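PDB 2ZZR: unsaturated glucuronyl hydrolase from Streptococcus agalactiae, which hydrolyses unsaturated disaccharides of chondroitin, hyaluronan and heparin, releasing the unsaturated uronic acid by cleavage of 1,3- or 1,4-glycosidic bonds. Local coordinates for residues Asn208-Asp213 against Lys272-Tyr277; Ala216-Tyr221 against Ser242-Gly247; Gln236-Glu241 against Leu292-Gly297; Arg281-Glu284 against Ser288-Asp291. All blocks are in the same frame, centred on the assembly; numbering follows the deposited sequence. Where two conformers were deposited one is given.

Contact 1: Asn208-Asp213 against Lys272-Tyr277; sequences NVVRDD and KGMTNY. With SO4 (sulfate ion), chain B.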
loop_
_atom_site.group_PDB
_atom_site.type_symbol
_atom_site.label_atom_id
_atom_site.label_comp_id
_atom_site.label_asym_id
_atom_site.label_seq_id
_atom_site.Cartn_x
_atom_site.Cartn_y
_atom_site.Cartn_z
ATOM N N ASN A 208 5.811 -13.770 11.979
ATOM C CA ASN A 208 5.919 -12.976 13.203
ATOM C C ASN A 208 4.991 -11.765 13.259
ATOM O O ASN A 208 4.218 -11.618 14.211
ATOM C CB ASN A 208 7.375 -12.567 13.438
ATOM C CG ASN A 208 8.307 -13.761 13.571
ATOM O OD1 ASN A 208 8.224 -14.523 14.539
ATOM N ND2 ASN A 208 9.192 -13.933 12.603
ATOM N N VAL A 209 5.049 -10.907 12.237
ATOM C CA VAL A 209 4.232 -9.689 12.240
ATOM C C VAL A 209 2.758 -9.996 11.949
ATOM O O VAL A 209 1.869 -9.208 12.293
ATOM C CB VAL A 209 4.831 -8.583 11.318
ATOM C CG1 VAL A 209 4.367 -8.742 9.866
ATOM C CG2 VAL A 209 4.491 -7.186 11.854
ATOM N N VAL A 210 2.499 -11.144 11.318
ATOM C CA VAL A 210 1.148 -11.671 11.210
ATOM C C VAL A 210 0.926 -12.587 12.413
ATOM O O VAL A 210 1.757 -13.455 12.701
ATOM C CB VAL A 210 0.926 -12.452 9.890
ATOM C CG1 VAL A 210 -0.519 -12.942 9.779
ATOM C CG2 VAL A 210 1.283 -11.574 8.689
ATOM N N ARG A 211 -0.183 -12.374 13.114
ATOM C CA ARG A 211 -0.492 -13.118 14.340
ATOM C C ARG A 211 -1.269 -14.407 14.054
ATOM O O ARG A 211 -1.845 -14.567 12.977
ATOM C CB ARG A 211 -1.285 -12.233 15.308
ATOM C CG ARG A 211 -0.603 -10.910 15.639
ATOM C CD ARG A 211 -1.282 -10.204 16.812
ATOM N NE ARG A 211 -0.994 -10.872 18.080
ATOM C CZ ARG A 211 -1.298 -10.386 19.282
ATOM N NH1 ARG A 211 -0.981 -11.079 20.373
ATOM N NH2 ARG A 211 -1.917 -9.218 19.401
ATOM N N ASP A 212 -1.299 -15.310 15.037
ATOM C CA ASP A 212 -1.985 -16.598 14.899
ATOM C C ASP A 212 -3.472 -16.489 14.564
ATOM O O ASP A 212 -4.041 -17.415 13.989
ATOM C CB ASP A 212 -1.800 -17.455 16.162
ATOM C CG ASP A 212 -0.381 -17.968 16.327
ATOM O OD1 ASP A 212 0.523 -17.581 15.555
ATOM O OD2 ASP A 212 -0.158 -18.774 17.254
ATOM N N ASP A 213 -4.100 -15.367 14.927
ATOM C CA ASP A 213 -5.518 -15.147 14.649
ATOM C C ASP A 213 -5.748 -14.422 13.323
ATOM O O ASP A 213 -6.868 -14.018 13.019
ATOM C CB ASP A 213 -6.190 -14.383 15.803
ATOM C CG ASP A 213 -5.634 -12.972 15.997
ATOM O OD1 ASP A 213 -6.181 -12.250 16.861
ATOM O OD2 ASP A 213 -4.655 -12.578 15.319
ATOM N N LYS A 272 -5.896 -15.513 2.663
ATOM C CA LYS A 272 -7.274 -15.839 3.003
ATOM C C LYS A 272 -7.535 -15.489 4.474
ATOM O O LYS A 272 -8.559 -14.892 4.802
ATOM C CB LYS A 272 -7.568 -17.315 2.696
ATOM C CG LYS A 272 -7.782 -17.590 1.185
ATOM C CD LYS A 272 -7.467 -19.048 0.773
ATOM C CE LYS A 272 -8.418 -20.080 1.383
ATOM N NZ LYS A 272 -9.822 -20.008 0.897
ATOM N N GLY A 273 -6.584 -15.821 5.338
ATOM C CA GLY A 273 -6.704 -15.512 6.768
ATOM C C GLY A 273 -6.840 -14.021 7.027
ATOM O O GLY A 273 -7.799 -13.576 7.674
ATOM N N MET A 274 -5.892 -13.244 6.505
ATOM C CA MET A 274 -5.868 -11.795 6.753
ATOM C C MET A 274 -7.047 -11.071 6.117
ATOM O O MET A 274 -7.600 -10.137 6.702
ATOM C CB MET A 274 -4.549 -11.172 6.282
ATOM C CG MET A 274 -3.307 -11.717 6.982
ATOM S SD MET A 274 -1.882 -10.625 6.855
ATOM C CE MET A 274 -2.343 -9.294 7.973
ATOM N N THR A 275 -7.443 -11.507 4.922
ATOM C CA THR A 275 -8.530 -10.855 4.201
ATOM C C THR A 275 -9.877 -11.152 4.854
ATOM O O THR A 275 -10.707 -10.249 5.003
ATOM C CB THR A 275 -8.514 -11.250 2.707
ATOM O OG1 THR A 275 -7.223 -10.935 2.170
ATOM C CG2 THR A 275 -9.573 -10.495 1.925
ATOM N N ASN A 276 -10.086 -12.399 5.269
ATOM C CA ASN A 276 -11.352 -12.761 5.910
ATOM C C ASN A 276 -11.500 -12.017 7.230
ATOM O O ASN A 276 -12.584 -11.569 7.566
ATOM C CB ASN A 276 -11.469 -14.268 6.116
ATOM C CG ASN A 276 -11.548 -15.032 4.803
ATOM O OD1 ASN A 276 -11.471 -14.435 3.725
ATOM N ND2 ASN A 276 -11.699 -16.355 4.886
ATOM N N TYR A 277 -10.391 -11.872 7.946
ATOM C CA TYR A 277 -10.357 -11.110 9.195
ATOM C C TYR A 277 -10.822 -9.672 8.953
ATOM O O TYR A 277 -11.660 -9.140 9.689
ATOM C CB TYR A 277 -8.942 -11.140 9.761
ATOM C CG TYR A 277 -8.778 -10.430 11.082
ATOM C CD1 TYR A 277 -8.837 -11.139 12.285
ATOM C CD2 TYR A 277 -8.546 -9.055 11.130
ATOM C CE1 TYR A 277 -8.677 -10.483 13.511
ATOM C CE2 TYR A 277 -8.386 -8.393 12.347
ATOM C CZ TYR A 277 -8.458 -9.111 13.528
ATOM O OH TYR A 277 -8.298 -8.456 14.731
HETATM S S SO4 B . 0.736 -14.230 18.458
HETATM O O1 SO4 B . 1.661 -15.172 19.082
HETATM O O2 SO4 B . -0.106 -14.946 17.508
HETATM O O3 SO4 B . -0.096 -13.598 19.480
HETATM O O4 SO4 B . 1.498 -13.207 17.749
HETATM O O HOH W 1 -7.377 -9.788 16.927
#

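Contact 2: Ala216-Tyr221 against Ser242-Gly247; sequences AFHTFY and SSWARG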
loop_
_atom_site.group_PDB
_atom_site.type_symbol
_atom_site.label_atom_id
_atom_site.label_comp_id
_atom_site.label_asym_id
_atom_site.label_seq_id
_atom_site.Cartn_x
_atom_site.Cartn_y
_atom_site.Cartn_z
ATOM N N ALA A 216 -2.766 -8.392 12.513
ATOM C CA ALA A 216 -1.413 -7.927 12.241
ATOM C C ALA A 216 -0.869 -7.068 13.368
ATOM O O ALA A 216 -1.571 -6.188 13.872
ATOM C CB ALA A 216 -1.386 -7.141 10.931
ATOM N N PHE A 217 0.375 -7.339 13.757
ATOM C CA PHE A 217 1.188 -6.373 14.494
ATOM C C PHE A 217 1.617 -5.279 13.518
ATOM O O PHE A 217 1.638 -5.485 12.304
ATOM C CB PHE A 217 2.456 -7.021 15.051
ATOM C CG PHE A 217 2.237 -7.899 16.248
ATOM C CD1 PHE A 217 2.598 -9.241 16.206
ATOM C CD2 PHE A 217 1.699 -7.384 17.429
ATOM C CE1 PHE A 217 2.420 -10.066 17.320
ATOM C CE2 PHE A 217 1.509 -8.202 18.540
ATOM C CZ PHE A 217 1.879 -9.541 18.486
ATOM N N HIS A 218 1.970 -4.117 14.053
ATOM C CA HIS A 218 2.598 -3.064 13.261
ATOM C C HIS A 218 4.089 -3.352 13.156
ATOM O O HIS A 218 4.672 -3.310 12.069
ATOM C CB HIS A 218 2.348 -1.698 13.923
ATOM C CG HIS A 218 3.183 -0.583 13.371
ATOM N ND1 HIS A 218 2.708 0.317 12.442
ATOM C CD2 HIS A 218 4.456 -0.210 13.636
ATOM C CE1 HIS A 218 3.657 1.186 12.147
ATOM N NE2 HIS A 218 4.728 0.892 12.862
ATOM N N THR A 219 4.686 -3.661 14.306
ATOM C CA THR A 219 6.125 -3.805 14.463
ATOM C C THR A 219 6.449 -5.174 15.055
ATOM O O THR A 219 5.681 -5.703 15.867
ATOM C CB THR A 219 6.663 -2.693 15.414
ATOM O OG1 THR A 219 6.517 -1.413 14.791
ATOM C CG2 THR A 219 8.128 -2.895 15.755
ATOM N N PHE A 220 7.580 -5.750 14.652
ATOM C CA PHE A 220 8.069 -6.963 15.303
ATOM C C PHE A 220 9.562 -6.886 15.559
ATOM O O PHE A 220 10.344 -6.648 14.642
ATOM C CB PHE A 220 7.718 -8.238 14.520
ATOM C CG PHE A 220 7.632 -9.457 15.392
ATOM C CD1 PHE A 220 6.404 -9.887 15.879
ATOM C CD2 PHE A 220 8.782 -10.140 15.769
ATOM C CE1 PHE A 220 6.319 -11.002 16.715
ATOM C CE2 PHE A 220 8.711 -11.252 16.604
ATOM C CZ PHE A 220 7.483 -11.680 17.078
ATOM N N TYR A 221 9.940 -7.096 16.821
ATOM C CA TYR A 221 11.331 -7.012 17.253
ATOM C C TYR A 221 12.056 -8.346 17.189
ATOM O O TYR A 221 11.468 -9.395 17.440
ATOM C CB TYR A 221 11.402 -6.505 18.699
ATOM C CG TYR A 221 11.129 -5.032 18.841
ATOM C CD1 TYR A 221 9.828 -4.558 19.013
ATOM C CD2 TYR A 221 12.174 -4.110 18.803
ATOM C CE1 TYR A 221 9.576 -3.191 19.147
ATOM C CE2 TYR A 221 11.931 -2.741 18.937
ATOM C CZ TYR A 221 10.639 -2.295 19.104
ATOM O OH TYR A 221 10.395 -0.947 19.234
ATOM N N SER A 242 -6.677 -3.840 20.234
ATOM C CA SER A 242 -7.381 -3.431 19.023
ATOM C C SER A 242 -6.704 -3.931 17.737
ATOM O O SER A 242 -5.735 -4.704 17.793
ATOM C CB SER A 242 -7.576 -1.910 18.995
ATOM O OG SER A 242 -6.347 -1.235 18.801
ATOM N N SER A 243 -7.218 -3.475 16.593
ATOM C CA SER A 243 -6.761 -3.950 15.290
ATOM C C SER A 243 -6.669 -2.813 14.271
ATOM O O SER A 243 -7.636 -2.508 13.575
ATOM C CB SER A 243 -7.694 -5.052 14.780
ATOM O OG SER A 243 -7.105 -5.752 13.705
ATOM N N TRP A 244 -5.497 -2.190 14.196
ATOM C CA TRP A 244 -5.247 -1.068 13.286
ATOM C C TRP A 244 -5.540 -1.475 11.840
ATOM O O TRP A 244 -4.973 -2.443 11.345
ATOM C CB TRP A 244 -3.801 -0.607 13.452
ATOM C CG TRP A 244 -3.344 0.477 12.519
ATOM C CD1 TRP A 244 -3.958 1.678 12.277
ATOM C CD2 TRP A 244 -2.146 0.473 11.740
ATOM N NE1 TRP A 244 -3.217 2.413 11.383
ATOM C CE2 TRP A 244 -2.102 1.695 11.033
ATOM C CE3 TRP A 244 -1.103 -0.448 11.566
ATOM C CZ2 TRP A 244 -1.056 2.019 10.159
ATOM C CZ3 TRP A 244 -0.064 -0.126 10.697
ATOM C CH2 TRP A 244 -0.051 1.099 10.003
ATOM N N ALA A 245 -6.437 -0.743 11.182
ATOM C CA ALA A 245 -6.977 -1.177 9.887
ATOM C C ALA A 245 -5.942 -1.209 8.768
ATOM O O ALA A 245 -5.879 -2.179 8.002
ATOM C CB ALA A 245 -8.181 -0.320 9.482
ATOM N N ARG A 246 -5.128 -0.160 8.658
ATOM C CA ARG A 246 -4.175 -0.104 7.549
ATOM C C ARG A 246 -3.089 -1.183 7.624
ATOM O O ARG A 246 -2.656 -1.703 6.594
ATOM C CB ARG A 246 -3.579 1.295 7.370
ATOM C CG ARG A 246 -2.774 1.411 6.072
ATOM C CD ARG A 246 -2.555 2.850 5.648
ATOM N NE ARG A 246 -1.752 3.602 6.619
ATOM C CZ ARG A 246 -2.233 4.538 7.436
ATOM N NH1 ARG A 246 -3.521 4.846 7.419
ATOM N NH2 ARG A 246 -1.417 5.176 8.271
ATOM N N GLY A 247 -2.675 -1.545 8.837
ATOM C CA GLY A 247 -1.713 -2.630 9.019
ATOM C C GLY A 247 -2.225 -3.933 8.434
ATOM O O GLY A 247 -1.482 -4.656 7.767
HETATM O O HOH W 2 -3.255 -4.048 12.311
HETATM O O HOH W 3 -4.921 -6.351 12.645
HETATM O O HOH W 4 -3.142 -5.733 15.917
#

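Contact 3: Gln236-Glu241 against Leu292-Gly297; sequences QGYSDE and LIFTDG. With SO4 (sulfate ion), chain C.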
loop_
_atom_site.group_PDB
_atom_site.type_symbol
_atom_site.label_atom_id
_atom_site.label_comp_id
_atom_site.label_asym_id
_atom_site.label_seq_id
_atom_site.Cartn_x
_atom_site.Cartn_y
_atom_site.Cartn_z
ATOM N N GLN A 236 -0.038 2.369 16.450
ATOM C CA GLN A 236 -0.962 3.121 15.600
ATOM C C GLN A 236 -2.434 2.743 15.775
ATOM O O GLN A 236 -3.320 3.463 15.306
ATOM C CB GLN A 236 -0.539 3.069 14.123
ATOM C CG GLN A 236 0.688 3.931 13.822
ATOM C CD GLN A 236 0.880 4.228 12.346
ATOM O OE1 GLN A 236 0.012 4.809 11.691
ATOM N NE2 GLN A 236 2.040 3.854 11.823
ATOM N N GLY A 237 -2.697 1.638 16.469
ATOM C CA GLY A 237 -4.069 1.223 16.757
ATOM C C GLY A 237 -4.600 1.895 18.011
ATOM O O GLY A 237 -3.840 2.518 18.751
ATOM N N TYR A 238 -5.903 1.760 18.249
ATOM C CA TYR A 238 -6.566 2.387 19.398
ATOM C C TYR A 238 -5.986 1.933 20.739
ATOM O O TYR A 238 -5.662 2.762 21.597
ATOM C CB TYR A 238 -8.073 2.117 19.349
ATOM C CG TYR A 238 -8.865 2.785 20.455
ATOM C CD1 TYR A 238 -9.100 4.159 20.438
ATOM C CD2 TYR A 238 -9.385 2.037 21.516
ATOM C CE1 TYR A 238 -9.833 4.779 21.449
ATOM C CE2 TYR A 238 -10.121 2.648 22.535
ATOM C CZ TYR A 238 -10.339 4.019 22.491
ATOM O OH TYR A 238 -11.064 4.637 23.487
ATOM N N SER A 239 -5.855 0.621 20.906
ATOM C CA SER A 239 -5.370 0.036 22.154
ATOM C C SER A 239 -4.544 -1.217 21.872
ATOM O O SER A 239 -4.425 -1.639 20.722
ATOM C CB SER A 239 -6.547 -0.297 23.079
ATOM O OG SER A 239 -7.340 -1.350 22.554
ATOM N N ASP A 240 -3.982 -1.807 22.927
ATOM C CA ASP A 240 -3.189 -3.032 22.808
ATOM C C ASP A 240 -4.021 -4.209 22.317
ATOM O O ASP A 240 -3.480 -5.167 21.761
ATOM C CB ASP A 240 -2.557 -3.401 24.156
ATOM C CG ASP A 240 -1.615 -2.335 24.680
ATOM O OD1 ASP A 240 -1.383 -2.319 25.909
ATOM O OD2 ASP A 240 -1.109 -1.517 23.879
ATOM N N GLU A 241 -5.332 -4.130 22.535
ATOM C CA GLU A 241 -6.250 -5.215 22.199
ATOM C C GLU A 241 -6.972 -4.974 20.873
ATOM O O GLU A 241 -7.773 -5.804 20.439
ATOM C CB GLU A 241 -7.275 -5.416 23.326
ATOM C CG GLU A 241 -6.697 -5.989 24.629
ATOM C CD GLU A 241 -5.797 -5.007 25.365
ATOM O OE1 GLU A 241 -6.163 -3.815 25.470
ATOM O OE2 GLU A 241 -4.722 -5.425 25.845
ATOM N N LEU A 292 -10.177 -1.608 13.427
ATOM C CA LEU A 292 -11.197 -2.612 13.138
ATOM C C LEU A 292 -12.033 -3.018 14.361
ATOM O O LEU A 292 -13.004 -3.761 14.223
ATOM C CB LEU A 292 -10.573 -3.842 12.454
ATOM C CG LEU A 292 -9.945 -3.613 11.066
ATOM C CD1 LEU A 292 -9.199 -4.862 10.591
ATOM C CD2 LEU A 292 -10.996 -3.196 10.039
ATOM N N ILE A 293 -11.683 -2.512 15.544
ATOM C CA ILE A 293 -12.529 -2.737 16.728
ATOM C C ILE A 293 -13.803 -1.898 16.674
ATOM O O ILE A 293 -14.790 -2.213 17.349
ATOM C CB ILE A 293 -11.791 -2.518 18.081
ATOM C CG1 ILE A 293 -11.270 -1.080 18.217
ATOM C CG2 ILE A 293 -10.701 -3.553 18.249
ATOM C CD1 ILE A 293 -11.015 -0.646 19.663
ATOM N N PHE A 294 -13.781 -0.846 15.860
ATOM C CA PHE A 294 -14.933 0.031 15.701
ATOM C C PHE A 294 -15.792 -0.346 14.506
ATOM O O PHE A 294 -15.286 -0.730 13.451
ATOM C CB PHE A 294 -14.496 1.496 15.583
ATOM C CG PHE A 294 -13.653 1.971 16.730
ATOM C CD1 PHE A 294 -14.149 1.952 18.034
ATOM C CD2 PHE A 294 -12.364 2.448 16.510
ATOM C CE1 PHE A 294 -13.368 2.387 19.098
ATOM C CE2 PHE A 294 -11.574 2.891 17.567
ATOM C CZ PHE A 294 -12.079 2.864 18.867
ATOM N N THR A 295 -17.100 -0.226 14.689
ATOM C CA THR A 295 -18.052 -0.408 13.608
ATOM C C THR A 295 -19.116 0.697 13.685
ATOM O O THR A 295 -18.915 1.705 14.369
ATOM C CB THR A 295 -18.654 -1.846 13.607
ATOM O OG1 THR A 295 -19.427 -2.042 12.414
ATOM C CG2 THR A 295 -19.520 -2.094 14.850
ATOM N N ASP A 296 -20.224 0.518 12.973
ATOM C CA ASP A 296 -21.308 1.498 12.940
ATOM C C ASP A 296 -21.762 1.899 14.340
ATOM O O ASP A 296 -21.942 1.046 15.208
ATOM C CB ASP A 296 -22.488 0.945 12.141
ATOM C CG ASP A 296 -22.110 0.605 10.711
ATOM O OD1 ASP A 296 -22.095 -0.599 10.374
ATOM O OD2 ASP A 296 -21.808 1.539 9.938
ATOM N N GLY A 297 -21.923 3.203 14.554
ATOM C CA GLY A 297 -22.382 3.724 15.843
ATOM C C GLY A 297 -21.285 4.194 16.782
ATOM O O GLY A 297 -21.563 4.873 17.775
HETATM S S SO4 C . -20.874 6.453 13.159
HETATM O O1 SO4 C . -21.869 5.462 12.766
HETATM O O2 SO4 C . -19.631 5.791 13.538
HETATM O O3 SO4 C . -20.612 7.369 12.058
HETATM O O4 SO4 C . -21.371 7.206 14.308
#

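Contact 4: Arg281-Glu284 against Ser288-Asp291; sequences RLPE and SYWD. With SO4 (sulfate ion), chain C.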
loop_
_atom_site.group_PDB
_atom_site.type_symbol
_atom_site.label_atom_id
_atom_site.label_comp_id
_atom_site.label_asym_id
_atom_site.label_seq_id
_atom_site.Cartn_x
_atom_site.Cartn_y
_atom_site.Cartn_z
ATOM N N ARG A 281 -14.721 -7.584 9.798
ATOM C CA ARG A 281 -14.728 -6.424 10.681
ATOM C C ARG A 281 -15.082 -5.113 9.977
ATOM O O ARG A 281 -14.979 -4.033 10.564
ATOM C CB ARG A 281 -13.410 -6.342 11.447
ATOM C CG ARG A 281 -13.302 -7.430 12.505
ATOM C CD ARG A 281 -11.873 -7.738 12.904
ATOM N NE ARG A 281 -11.817 -8.867 13.841
ATOM C CZ ARG A 281 -11.946 -10.151 13.498
ATOM N NH1 ARG A 281 -12.136 -10.502 12.229
ATOM N NH2 ARG A 281 -11.875 -11.094 14.433
ATOM N N LEU A 282 -15.524 -5.224 8.724
ATOM C CA LEU A 282 -16.055 -4.085 7.973
ATOM C C LEU A 282 -17.465 -3.728 8.442
ATOM O O LEU A 282 -18.256 -4.622 8.752
ATOM C CB LEU A 282 -16.087 -4.385 6.468
ATOM C CG LEU A 282 -14.747 -4.528 5.739
ATOM C CD1 LEU A 282 -14.996 -4.855 4.278
ATOM C CD2 LEU A 282 -13.887 -3.274 5.867
ATOM N N PRO A 283 -17.788 -2.421 8.487
ATOM C CA PRO A 283 -19.139 -1.979 8.853
ATOM C C PRO A 283 -20.127 -2.089 7.694
ATOM O O PRO A 283 -19.788 -2.630 6.638
ATOM C CB PRO A 283 -18.923 -0.510 9.216
ATOM C CG PRO A 283 -17.841 -0.085 8.288
ATOM C CD PRO A 283 -16.903 -1.273 8.210
ATOM N N GLU A 284 -21.338 -1.561 7.889
ATOM C CA GLU A 284 -22.421 -1.676 6.911
ATOM C C GLU A 284 -22.046 -1.243 5.487
ATOM O O GLU A 284 -22.406 -1.925 4.524
ATOM C CB GLU A 284 -23.665 -0.914 7.397
ATOM C CG GLU A 284 -24.992 -1.410 6.819
ATOM C CD GLU A 284 -25.244 -0.953 5.390
ATOM O OE1 GLU A 284 -24.807 0.163 5.021
ATOM O OE2 GLU A 284 -25.890 -1.714 4.630
ATOM N N SER A 288 -13.643 0.283 6.048
ATOM C CA SER A 288 -13.013 0.097 7.350
ATOM C C SER A 288 -12.990 1.368 8.192
ATOM O O SER A 288 -12.632 2.439 7.702
ATOM C CB SER A 288 -11.576 -0.383 7.160
ATOM O OG SER A 288 -10.835 0.560 6.404
ATOM N N TYR A 289 -13.381 1.230 9.457
ATOM C CA TYR A 289 -13.064 2.238 10.463
ATOM C C TYR A 289 -11.550 2.213 10.639
ATOM O O TYR A 289 -10.894 1.241 10.252
ATOM C CB TYR A 289 -13.803 1.949 11.780
ATOM C CG TYR A 289 -15.233 2.445 11.775
ATOM C CD1 TYR A 289 -15.578 3.643 12.411
ATOM C CD2 TYR A 289 -16.240 1.733 11.124
ATOM C CE1 TYR A 289 -16.891 4.111 12.401
ATOM C CE2 TYR A 289 -17.557 2.200 11.102
ATOM C CZ TYR A 289 -17.874 3.386 11.756
ATOM O OH TYR A 289 -19.174 3.853 11.743
ATOM N N TRP A 290 -10.984 3.280 11.196
ATOM C CA TRP A 290 -9.527 3.404 11.271
ATOM C C TRP A 290 -8.897 2.286 12.103
ATOM O O TRP A 290 -7.748 1.886 11.882
ATOM C CB TRP A 290 -9.135 4.789 11.790
ATOM C CG TRP A 290 -9.386 4.992 13.249
ATOM C CD1 TRP A 290 -10.541 5.431 13.835
ATOM C CD2 TRP A 290 -8.453 4.772 14.310
ATOM N NE1 TRP A 290 -10.383 5.495 15.203
ATOM C CE2 TRP A 290 -9.110 5.099 15.519
ATOM C CE3 TRP A 290 -7.122 4.337 14.358
ATOM C CZ2 TRP A 290 -8.482 4.993 16.758
ATOM C CZ3 TRP A 290 -6.500 4.228 15.590
ATOM C CH2 TRP A 290 -7.179 4.562 16.775
ATOM N N ASP A 291 -9.666 1.800 13.069
ATOM C CA ASP A 291 -9.317 0.615 13.824
ATOM C C ASP A 291 -10.486 -0.347 13.718
ATOM O O ASP A 291 -11.645 0.051 13.879
ATOM C CB ASP A 291 -9.037 0.959 15.287
ATOM C CG ASP A 291 -8.350 -0.170 16.018
ATOM O OD1 ASP A 291 -7.233 0.045 16.528
ATOM O OD2 ASP A 291 -8.919 -1.285 16.061
HETATM S S SO4 C . -20.874 6.453 13.159
HETATM O O1 SO4 C . -21.869 5.462 12.766
HETATM O O2 SO4 C . -19.631 5.791 13.538
HETATM O O3 SO4 C . -20.612 7.369 12.058
HETATM O O4 SO4 C . -21.371 7.206 14.308
HETATM O O HOH W 5 -14.433 -1.290 10.869
#

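Contact 1: Asn208-Asp213 against Lys272-Tyr277
Val210 and Met274 reach toward each other and meet tip to tip, the Val210 methyl CG2 standing 3.8 Å from the sulfur SD of Met274. The second methyl of Val210, CG1, lies 4.0 Å from the same SD, which therefore sits against the fork of the valine. Met274 carries its CG anti to the carbonyl carbon (chi1 -61°), and the chain stays extended through chi2, which brings the sulfur out from the helix to the valine; the bend comes only at chi3, where the CE methyl turns off. This is a purely apolar touch.

The other half of the contact is polar and looser. The ring of Tyr277 presents CD1 to the backbone carbonyl of Asp213, with Asp213 O 3.6 Å from Tyr277 CD1, an oblique approach without a hydrogen bond. One water spans the remaining gap: it donates to Asp213 OD1 at 2.7 Å and is hydrogen-bonded to Tyr277 OH at the same distance. Asp213 OD2 is held by Ser215, and Tyr277 OH also bonds Ser243 in the serine conformer given.

Next to these residues, Arg211 turns to a sulfate ion, probably from the crystallisation liquor. The sulfate lies at the guanidinium edge, with Arg211 NH1 2.8 Å from its O3, while the backbone N of Asp212 donates almost straight (172°) to its O2.

The contact joins the loop that follows helix 192-209 to helix 265-280. Helix 245-262 packs against the latter, its Gln248 and Ile255 touching Met274, and strand 219-222 lies beside Asn208.

Contact 2: Ala216-Tyr221 against Ser242-Gly247
His218 and Trp244 make the close part of this contact, their rings set obliquely with planes at 50° and centroids 5.3 Å apart. The six-membered ring of the indole brings its CZ3 atom to the edge of the imidazole, near the imidazole plane. Trp244 has CG anti to the backbone N (chi1 176°), which directs the indole across to the histidine. Within its own segment the indole is covered on one face by Gly247 N, 3.3 Å from the ring plane and offset toward the rim, and by Arg246 CB. Ala216 adds a lighter van der Waals touch, its CB 4.0 Å from the carbonyl oxygen Gly247 O.

Trp244 is the N-cap residue of helix 245-262, and His218, with Thr219, forms a classic beta bulge opposite Val233 where strand 219-222 starts. The contact thus sets the irregular entry of a strand against the first turn of a helix. Arg246, in that turn, is expected to bind substrate; its guanidinium is held by a salt bridge to Asp303 and by the carbonyls of Val362 and Tyr363.

Toward Ser242 and Ser243 the packing gives way to water. No direct hydrogen bond crosses here. One water donates to both Ala216 O and Trp244 O, the latter at an unusually short distance. Another accepts from Ala216 N at 3.0 Å and, in the conformer given, lies close to Ser243 OG. A third donates to Ala216 O at 2.6 Å and reaches Ser242 O only through a weak bond of 3.4 Å.

Contact 3: Gln236-Glu241 against Leu292-Gly297
Ile293 makes the first touch, laying its CD1 methyl 3.6 Å from Tyr238 CD2, oblique to the phenol ring. The two side chains cross at about a right angle. Ile293 has CG1 between its backbone N and carbonyl carbon (chi1 61°) and an extended chi2, which carries CD1 out to the tyrosine; its CG2 methyl meanwhile faces the carbonyl of Glu241, a looser contact.

Phe294 follows with an edge-to-face (T-shaped) pair: its edge is aimed at the face of Tyr238, the planes standing at 77° and the centroids 5.0 Å apart. The leading atom, Phe294 CZ, comes 3.6 Å from Tyr238 CG and sits over the CG–CD1 side of the ring. Trp365 also meets the Tyr238 ring. Ile293 CG1 in turn lies over the centre of one face of Phe294, so these two neighbours are packed together as well as against the tyrosine.

Farther on, the backbone N-H of Gly297 donates to a sulfate, with Gly297 N 2.9 Å from O1 of the ion.

This surface contact joins two loops: one leads from strand 229-233 to helix 245-262, the other from helix 265-280 to helix 304-318.

Contact 4: Arg281-Glu284 against Ser288-Asp291
The long loop between helix 265-280 and helix 304-318 folds back on itself here, Leu282 and Pro283 packing against Ser288 and Tyr289 just a few residues on. Pro283 meets Tyr289 at the rim of its ring: Pro283 CB lies 3.6 Å from Tyr289 CE2, near the plane of the phenol, and Pro283 CG is equally close to that atom. Tyr289 has CG anti to its carbonyl carbon (chi1 -82°), from where the ring extends past the proline and carries its hydroxyl to a sulfate ion.

Leu282 presses its CD2 methyl onto the backbone of Ser288, 3.6 Å from Ser288 N, and the same methyl is 3.9 Å from Ser288 CB. The serine hydroxyl is engaged with Thr307, which links this part of the loop to helix 304-318, the next helix of the alpha barrel. No direct hydrogen bond joins the two segments; instead a backbone link runs through one water, which donates to Arg281 O at 2.8 Å and accepts from Tyr289 N at 3.1 Å.

At the far end of the ring, Tyr289 OH donates to O2 of the sulfate at 2.7 Å, this oxygen lying at the ring edge and in its plane. Gly299 N is a further donor to the ion, which was probably picked up from the crystallisation liquor. Pro283 also touches Asp296 and Arg302, and the guanidinium of Arg281 turns away to a salt bridge with Glu9.

Contacts 1 and 4 are buried, contact 2 is partly so, and contact 3 lies at the surface. Their chemistry does not simply follow depth: the surface contact is built on an edge-to-face aromatic pair and contact 2 on an oblique one with three waters beside it, while the buried ones mix apolar touches with a single bridging water. Helix 245-262 begins in contact 2, and contact 1 uses the helix that follows it, with Tyr277 OH bonded to Ser243 OG between them in the serine conformer given. Asp291 ties the loops together, its carboxylate accepting from Ser242, Ser243 and Tyr238 of contacts 2 and 3. Contacts 3 and 4 share one loop and one sulfate; contact 1 has a different sulfate.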